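Local coordinates for protein tannase (Lactobacillus plantarum, PDB 4J0K) that hydrolyses ester bonds of tannins and probably of simple gallate esters, as a member of the alpha/beta-hydrolase clan, at residues 162-167 / 203-208; 427-432 / 444-449. All coordinates share one frame; numbering follows the deposited sequence.

Contact 1: residues 162-167 / 203-208; sequences GTSAGG and AYCPIH. With EGR (ethyl 3,4,5-trihydroxybenzoate), chain C.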
loop_
_atom_site.group_PDB
_atom_site.type_symbol
_atom_site.label_atom_id
_atom_site.label_comp_id
_atom_site.label_asym_id
_atom_site.label_seq_id
_atom_site.Cartn_x
_atom_site.Cartn_y
_atom_site.Cartn_z
ATOM N N GLY A 162 2.413 4.736 2.194
ATOM C CA GLY A 162 1.165 4.254 2.747
ATOM C C GLY A 162 1.312 2.871 3.347
ATOM O O GLY A 162 2.277 2.146 3.065
ATOM N N THR A 163 0.341 2.512 4.181
ATOM C CA THR A 163 0.328 1.235 4.871
ATOM C C THR A 163 -0.941 0.461 4.520
ATOM O O THR A 163 -2.031 1.034 4.482
ATOM C CB THR A 163 0.391 1.451 6.389
ATOM O OG1 THR A 163 1.710 1.874 6.750
ATOM C CG2 THR A 163 0.057 0.167 7.128
ATOM N N SER A 164 -0.800 -0.841 4.273
ATOM C CA SER A 164 -1.948 -1.698 3.959
ATOM C C SER A 164 -2.644 -1.236 2.686
ATOM O O SER A 164 -2.023 -1.139 1.619
ATOM C CB SER A 164 -2.961 -1.698 5.107
ATOM O OG SER A 164 -2.323 -1.699 6.371
ATOM N N ALA A 165 -3.940 -0.949 2.810
ATOM C CA ALA A 165 -4.725 -0.426 1.692
ATOM C C ALA A 165 -4.037 0.826 1.185
ATOM O O ALA A 165 -4.015 1.096 -0.028
ATOM C CB ALA A 165 -6.148 -0.108 2.129
ATOM N N GLY A 166 -3.478 1.584 2.131
ATOM C CA GLY A 166 -2.671 2.758 1.839
ATOM C C GLY A 166 -1.400 2.364 1.109
ATOM O O GLY A 166 -0.924 3.122 0.243
ATOM N N GLY A 167 -0.853 1.190 1.448
ATOM C CA GLY A 167 0.311 0.665 0.752
ATOM C C GLY A 167 -0.019 0.313 -0.696
ATOM O O GLY A 167 0.733 0.644 -1.628
ATOM N N ALA A 203 5.961 1.469 0.281
ATOM C CA ALA A 203 4.725 0.766 0.620
ATOM C C ALA A 203 4.905 -0.266 1.730
ATOM O O ALA A 203 5.753 -1.147 1.642
ATOM C CB ALA A 203 4.100 0.135 -0.624
ATOM N N TYR A 204 4.104 -0.133 2.783
ATOM C CA TYR A 204 4.102 -1.085 3.883
ATOM C C TYR A 204 2.917 -2.019 3.745
ATOM O O TYR A 204 1.785 -1.578 3.546
ATOM C CB TYR A 204 4.064 -0.353 5.223
ATOM C CG TYR A 204 5.295 0.494 5.442
ATOM C CD1 TYR A 204 5.301 1.845 5.128
ATOM C CD2 TYR A 204 6.469 -0.072 5.933
ATOM C CE1 TYR A 204 6.427 2.616 5.306
ATOM C CE2 TYR A 204 7.600 0.690 6.121
ATOM C CZ TYR A 204 7.572 2.032 5.803
ATOM O OH TYR A 204 8.703 2.803 5.993
ATOM N N CYS A 205 3.197 -3.312 3.818
ATOM C CA CYS A 205 2.177 -4.345 3.683
ATOM C C CYS A 205 1.029 -3.976 2.750
ATOM O O CYS A 205 -0.123 -3.943 3.173
ATOM C CB CYS A 205 1.629 -4.751 5.062
ATOM S SG CYS A 205 1.152 -3.364 6.135
ATOM N N PRO A 206 1.340 -3.729 1.466
ATOM C CA PRO A 206 0.313 -3.383 0.484
ATOM C C PRO A 206 -0.706 -4.515 0.300
ATOM O O PRO A 206 -0.356 -5.599 -0.180
ATOM C CB PRO A 206 1.115 -3.170 -0.813
ATOM C CG PRO A 206 2.389 -3.928 -0.610
ATOM C CD PRO A 206 2.681 -3.836 0.865
ATOM N N ILE A 207 -1.955 -4.251 0.675
ATOM C CA ILE A 207 -3.042 -5.192 0.460
ATOM C C ILE A 207 -3.549 -5.009 -0.961
ATOM O O ILE A 207 -4.525 -4.284 -1.207
ATOM C CB ILE A 207 -4.183 -4.967 1.469
ATOM C CG1 ILE A 207 -3.635 -5.066 2.891
ATOM C CG2 ILE A 207 -5.299 -5.981 1.259
ATOM C CD1 ILE A 207 -2.879 -6.361 3.154
ATOM N N HIS A 208 -2.861 -5.653 -1.902
ATOM C CA HIS A 208 -3.180 -5.519 -3.309
ATOM C C HIS A 208 -3.277 -6.886 -3.979
ATOM O O HIS A 208 -3.272 -7.928 -3.309
ATOM C CB HIS A 208 -2.100 -4.711 -4.003
ATOM C CG HIS A 208 -0.840 -5.479 -4.234
ATOM N ND1 HIS A 208 -0.017 -5.881 -3.199
ATOM C CD2 HIS A 208 -0.259 -5.932 -5.374
ATOM C CE1 HIS A 208 1.015 -6.543 -3.696
ATOM N NE2 HIS A 208 0.897 -6.584 -5.008
HETATM C C01 EGR C . -6.429 -3.164 9.241
HETATM C C02 EGR C . -5.342 -2.298 8.685
HETATM O O03 EGR C . -4.915 -2.552 7.394
HETATM C C04 EGR C . -5.794 -2.369 6.349
HETATM O O05 EGR C . -5.748 -1.342 5.675
HETATM C C06 EGR C . -6.334 -3.589 5.688
HETATM C C07 EGR C . -6.980 -3.449 4.472
HETATM C C08 EGR C . -7.498 -4.563 3.832
HETATM O O09 EGR C . -8.144 -4.416 2.619
HETATM C C10 EGR C . -7.355 -5.821 4.420
HETATM O O11 EGR C . -7.862 -6.941 3.795
HETATM C C12 EGR C . -6.701 -5.956 5.640
HETATM O O13 EGR C . -6.567 -7.211 6.204
HETATM C C14 EGR C . -6.187 -4.835 6.279
#

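Contact 2: residues 427-432 / 444-449; sequences IPIILA and FALPWD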
loop_
_atom_site.group_PDB
_atom_site.type_symbol
_atom_site.label_atom_id
_atom_site.label_comp_id
_atom_site.label_asym_id
_atom_site.label_seq_id
_atom_site.Cartn_x
_atom_site.Cartn_y
_atom_site.Cartn_z
ATOM N N ILE A 427 2.159 -12.298 -1.656
ATOM C CA ILE A 427 1.621 -11.127 -2.345
ATOM C C ILE A 427 2.663 -10.018 -2.540
ATOM O O ILE A 427 2.888 -9.564 -3.675
ATOM C CB ILE A 427 0.366 -10.580 -1.631
ATOM C CG1 ILE A 427 -0.737 -11.646 -1.613
ATOM C CG2 ILE A 427 -0.123 -9.300 -2.297
ATOM C CD1 ILE A 427 -1.113 -12.145 -2.987
ATOM N N PRO A 428 3.298 -9.569 -1.442
ATOM C CA PRO A 428 4.379 -8.584 -1.587
ATOM C C PRO A 428 5.581 -9.156 -2.325
ATOM O O PRO A 428 6.296 -8.405 -2.989
ATOM C CB PRO A 428 4.769 -8.261 -0.136
ATOM C CG PRO A 428 4.299 -9.437 0.666
ATOM C CD PRO A 428 3.044 -9.907 -0.026
ATOM N N ILE A 429 5.802 -10.464 -2.209
ATOM C CA ILE A 429 6.956 -11.096 -2.838
ATOM C C ILE A 429 6.813 -11.149 -4.363
ATOM O O ILE A 429 7.771 -10.873 -5.106
ATOM C CB ILE A 429 7.224 -12.491 -2.251
ATOM C CG1 ILE A 429 7.603 -12.363 -0.769
ATOM C CG2 ILE A 429 8.360 -13.203 -3.015
ATOM C CD1 ILE A 429 7.738 -13.679 -0.059
ATOM N N ILE A 430 5.611 -11.485 -4.825
ATOM C CA ILE A 430 5.322 -11.457 -6.253
ATOM C C ILE A 430 5.551 -10.056 -6.805
ATOM O O ILE A 430 6.196 -9.887 -7.846
ATOM C CB ILE A 430 3.883 -11.875 -6.523
ATOM C CG1 ILE A 430 3.728 -13.372 -6.262
ATOM C CG2 ILE A 430 3.475 -11.490 -7.955
ATOM C CD1 ILE A 430 2.285 -13.872 -6.348
ATOM N N LEU A 431 5.018 -9.051 -6.112
ATOM C CA LEU A 431 5.228 -7.665 -6.520
ATOM C C LEU A 431 6.720 -7.336 -6.611
ATOM O O LEU A 431 7.173 -6.747 -7.596
ATOM C CB LEU A 431 4.510 -6.702 -5.567
ATOM C CG LEU A 431 4.733 -5.198 -5.737
ATOM C CD1 LEU A 431 4.471 -4.711 -7.167
ATOM C CD2 LEU A 431 3.872 -4.425 -4.748
ATOM N N ALA A 432 7.489 -7.726 -5.599
ATOM C CA ALA A 432 8.907 -7.382 -5.604
ATOM C C ALA A 432 9.630 -8.060 -6.763
ATOM O O ALA A 432 10.481 -7.438 -7.409
ATOM C CB ALA A 432 9.575 -7.722 -4.269
ATOM N N PHE A 444 13.418 -4.698 -0.947
ATOM C CA PHE A 444 12.356 -5.486 -0.318
ATOM C C PHE A 444 12.821 -6.189 0.951
ATOM O O PHE A 444 14.004 -6.541 1.090
ATOM C CB PHE A 444 11.775 -6.498 -1.314
ATOM C CG PHE A 444 10.647 -7.342 -0.753
ATOM C CD1 PHE A 444 9.373 -6.807 -0.590
ATOM C CD2 PHE A 444 10.858 -8.678 -0.407
ATOM C CE1 PHE A 444 8.331 -7.583 -0.080
ATOM C CE2 PHE A 444 9.820 -9.457 0.105
ATOM C CZ PHE A 444 8.559 -8.910 0.267
ATOM N N ALA A 445 11.895 -6.381 1.889
ATOM C CA ALA A 445 12.206 -7.128 3.108
ATOM C C ALA A 445 10.959 -7.484 3.903
ATOM O O ALA A 445 9.943 -6.781 3.826
ATOM C CB ALA A 445 13.176 -6.346 3.976
ATOM N N LEU A 446 11.042 -8.582 4.654
ATOM C CA LEU A 446 10.006 -8.951 5.617
ATOM C C LEU A 446 10.574 -8.757 7.029
ATOM O O LEU A 446 11.131 -9.695 7.622
ATOM C CB LEU A 446 9.586 -10.410 5.434
ATOM C CG LEU A 446 9.238 -10.905 4.029
ATOM C CD1 LEU A 446 9.015 -12.411 4.031
ATOM C CD2 LEU A 446 8.005 -10.172 3.484
ATOM N N PRO A 447 10.457 -7.535 7.570
ATOM C CA PRO A 447 11.041 -7.197 8.878
ATOM C C PRO A 447 10.608 -8.142 10.006
ATOM O O PRO A 447 9.399 -8.353 10.189
ATOM C CB PRO A 447 10.518 -5.771 9.132
ATOM C CG PRO A 447 10.290 -5.205 7.749
ATOM C CD PRO A 447 9.795 -6.380 6.933
ATOM N N TRP A 448 11.579 -8.685 10.745
ATOM C CA TRP A 448 11.316 -9.696 11.776
ATOM C C TRP A 448 10.279 -9.280 12.825
ATOM O O TRP A 448 10.314 -8.172 13.340
ATOM C CB TRP A 448 12.621 -10.127 12.492
ATOM C CG TRP A 448 12.347 -11.014 13.690
ATOM C CD1 TRP A 448 12.267 -10.623 15.001
ATOM C CD2 TRP A 448 12.066 -12.424 13.680
ATOM N NE1 TRP A 448 11.974 -11.704 15.804
ATOM C CE2 TRP A 448 11.843 -12.818 15.016
ATOM C CE3 TRP A 448 11.994 -13.391 12.670
ATOM C CZ2 TRP A 448 11.545 -14.134 15.367
ATOM C CZ3 TRP A 448 11.699 -14.695 13.020
ATOM C CH2 TRP A 448 11.481 -15.057 14.358
ATOM N N ASP A 449 9.370 -10.193 13.141
ATOM C CA ASP A 449 8.380 -9.999 14.198
ATOM C C ASP A 449 7.613 -8.691 14.082
ATOM O O ASP A 449 7.146 -8.141 15.080
ATOM C CB ASP A 449 9.033 -10.092 15.577
ATOM C CG ASP A 449 8.016 -10.369 16.685
ATOM O OD1 ASP A 449 6.907 -10.897 16.389
ATOM O OD2 ASP A 449 8.329 -10.057 17.850
#

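Contact 1: residues 162-167 / 203-208
Thr163 pairs with Tyr204 in a single backbone bridge, just after strand 158-161 and at the end of strand 200-204. Tyr204 N gives a nearly straight bond to Gly162 O (2.9 Å, 175°). Tyr204 O takes Ser164 N at 2.8 Å. So both backbone polar atoms of Tyr204 are used by the same neighbouring segment. Ser164 O receives a weak bond from Ile207 N, 3.3 Å away, and a CA-H...O contact from Pro206. The phenol crosses Thr163 obliquely: Thr163 OG1 lies 3.6 Å from Tyr204 CB, and Gly162 O sits at the ring edge. Farther out, Tyr204 OH is hydrogen-bonded to Asp457, and Tyr456 meets the ring edge-to-face. A leucine in place of Tyr204 would probably leave Asp457 without this hydroxyl partner and Tyr456 without its aromatic mate. A side chain at Gly167 would run into Tyr204 O and crowd Pro206, so glycine lets the backbones come near. Ser164 has two conformers. In one of them OG lies beside its own backbone N (chi1 -39°) and gives a 2.9 Å hydrogen bond to O03 of ethyl gallate; the bond is uncertain to that extent. Ala165 N points straight at the ligand carbonyl O05, but the bond is weak at 3.4 Å. Ile207 CG2 borders the galloyl ring, 3.5 Å from ligand O09. His452 adjoins Ser164 and also bonds the ligand. The Gly-Thr-Ser-Ala-Gly sequence, the strained Ser164 backbone (phi 61°) and the helix that follows fit the nucleophile elbow of alpha/beta hydrolases, with Ser164 the probable nucleophile.

Contact 2: residues 427-432 / 444-449
Phe444 carries this contact, touching three residues of helix 426-437. Its CG lies anti to the backbone N (chi1 -179°), which sends the ring from the edge strand toward the helix. Ala432 CB sits over one ring face in a CH-pi contact, 4.0 Å from the centroid and shifted toward the CG side of the ring. Pro428 CB comes in at the ring edge, 3.6 Å from Phe444 CE1. Ile429 crosses Phe444 at about a right angle and lays its CG1 3.7 Å from Phe444 CZ. The tight part runs along the ring from its root to its far end, and no hydrogen bond joins the two segments. Beyond it the contact thins. Leu446 reaches the helix just with the end of its side chain, its CD1 4.5 Å from Ile429 CD1. From Pro447 onward the chain leaves the helix and touches nothing of segment 427-432. Trp448 turns to helix 292-309 instead, and Asp449 forms a salt bridge with Lys317. Leu300 of helix 292-309 touches both Ile429 and Phe444. This is the helix-on-sheet packing of a beta-alpha-beta unit, formed by strand 411-415, helix 426-437 and strand 441-445 at one edge of the main sheet.

In the fold
Contacts 1 and 2 lie on the same mixed sheet, with their centres about 11 Å apart. Strand 411-415 runs between strand 200-204 of contact 1 and edge strand 441-445 of contact 2. The two contacts also touch directly. His208 CE1 packs 3.3 Å from Ile427 CG2, and His208 NE2 lies 3.7 Å from Leu431 CB, on the helix of contact 2. Contact 1 forms part of the gallate pocket. Contact 2 stands back from it, with the Pro428 side chain about 12 Å from the ligand. The chain around contact 2 still serves the site: Asp422 precedes its helix, His452 follows segment 444-449, and both bind the ligand.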